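Local structure of protein spaetzle C-106 (Drosophila melanogaster, 4LXR) at residues A58-P61 against N65-C68. The protein serves, in its processed dimeric form, as the cytokine ligand that binds and activates the Toll receptor in embryonic dorsal-ventral patterning and antifungal defence. Sequence-based numbering, arbitrary orientation.
Sequences ANFP and NPIC
Pro61 and Asn65 flank a short loop in the cystine-knot fold of spaetzle, where the chain carrying residues 58-61 doubles back into the strand that begins at Ile67. At Asn65 the approach is through backbone alone: its N lies 4.4 Å from Pro61 O, too long for a hydrogen bond, and its CB is directed away from the loop. The chain then brings the pyrrolidine ring of Pro66 round to meet Phe60, with the two CA atoms 8.2 Å apart. This is a loose apolar contact, in which CG of Pro66 comes obliquely to the phenyl ring. Pro66 also packs on the Cys54-Cys101 disulfide of the knot and on Leu103, which Phe60 touches too. Beyond the proline, Ile67 joins Ala102 through backbone hydrogen bonding, and Cys68 secures the strand to the N-terminal part of the chain by its disulfide to Cys10. The loop faces partners of its own: Phe60 O accepts a hydrogen bond from Arg277 of Toll, Asn59 OD1 takes one from ND2 of Asn275 of Toll, and Asn59 O one from ND2 of Asn59 of the second spaetzle subunit. CB of Phe60 points toward segment 65-68, CG sits roughly opposite the residue's own carbonyl carbon (chi1 -74°), and CD2, the ring atom nearest the proline, stops 4.3 Å from Pro66 CG.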
loop_
_atom_site.group_PDB
_atom_site.type_symbol
_atom_site.label_atom_id
_atom_site.label_comp_id
_atom_site.label_asym_id
_atom_site.label_seq_id
_atom_site.Cartn_x
_atom_site.Cartn_y
_atom_site.Cartn_z
ATOM N N ALA C 58 -24.755 8.758 -3.280
ATOM C CA ALA C 58 -25.924 8.196 -2.604
ATOM C C ALA C 58 -25.940 6.654 -2.543
ATOM O O ALA C 58 -26.881 6.069 -2.010
ATOM C CB ALA C 58 -27.194 8.709 -3.258
ATOM N N ASN C 59 -24.922 6.013 -3.115
ATOM C CA ASN C 59 -24.769 4.553 -3.075
ATOM C C ASN C 59 -23.415 4.114 -2.480
ATOM O O ASN C 59 -22.673 3.347 -3.084
ATOM C CB ASN C 59 -24.962 3.925 -4.477
ATOM C CG ASN C 59 -24.941 2.392 -4.447
ATOM O OD1 ASN C 59 -25.189 1.793 -3.399
ATOM N ND2 ASN C 59 -24.658 1.751 -5.604
ATOM N N PHE C 60 -23.104 4.616 -1.292
ATOM C CA PHE C 60 -21.982 4.124 -0.504
ATOM C C PHE C 60 -22.584 3.641 0.813
ATOM O O PHE C 60 -23.687 4.070 1.165
ATOM C CB PHE C 60 -20.917 5.223 -0.274
ATOM C CG PHE C 60 -20.087 5.543 -1.512
ATOM C CD1 PHE C 60 -19.045 4.707 -1.905
ATOM C CD2 PHE C 60 -20.350 6.671 -2.269
ATOM C CE1 PHE C 60 -18.283 4.995 -3.034
ATOM C CE2 PHE C 60 -19.601 6.966 -3.421
ATOM C CZ PHE C 60 -18.565 6.130 -3.798
ATOM N N PRO C 61 -21.884 2.722 1.518
ATOM C CA PRO C 61 -22.260 2.305 2.869
ATOM C C PRO C 61 -22.466 3.536 3.740
ATOM O O PRO C 61 -21.726 4.506 3.575
ATOM C CB PRO C 61 -21.032 1.525 3.341
ATOM C CG PRO C 61 -20.448 0.968 2.078
ATOM C CD PRO C 61 -20.651 2.045 1.059
ATOM N N ASN C 65 -19.856 8.167 5.121
ATOM C CA ASN C 65 -20.077 9.605 5.299
ATOM C C ASN C 65 -19.267 10.500 4.357
ATOM O O ASN C 65 -18.410 11.257 4.811
ATOM C CB ASN C 65 -19.807 10.014 6.751
ATOM C CG ASN C 65 -20.328 11.403 7.061
ATOM O OD1 ASN C 65 -19.786 12.114 7.914
ATOM N ND2 ASN C 65 -21.381 11.807 6.350
ATOM N N PRO C 66 -19.528 10.414 3.041
ATOM C CA PRO C 66 -18.661 11.132 2.103
ATOM C C PRO C 66 -18.680 12.653 2.292
ATOM O O PRO C 66 -19.747 13.245 2.438
ATOM C CB PRO C 66 -19.222 10.728 0.744
ATOM C CG PRO C 66 -19.852 9.372 1.008
ATOM C CD PRO C 66 -20.502 9.567 2.342
ATOM N N ILE C 67 -17.497 13.262 2.320
ATOM C CA ILE C 67 -17.354 14.699 2.559
ATOM C C ILE C 67 -16.307 15.295 1.621
ATOM O O ILE C 67 -15.289 14.667 1.340
ATOM C CB ILE C 67 -16.920 14.989 4.027
ATOM C CG1 ILE C 67 -17.952 14.449 5.015
ATOM C CG2 ILE C 67 -16.765 16.482 4.263
ATOM C CD1 ILE C 67 -19.286 15.159 4.941
ATOM N N CYS C 68 -16.552 16.504 1.136
ATOM C CA CYS C 68 -15.583 17.169 0.288
ATOM C C CYS C 68 -14.477 17.772 1.156
ATOM O O CYS C 68 -14.746 18.471 2.134
ATOM C CB CYS C 68 -16.276 18.219 -0.581
ATOM S SG CYS C 68 -17.307 17.468 -1.903
#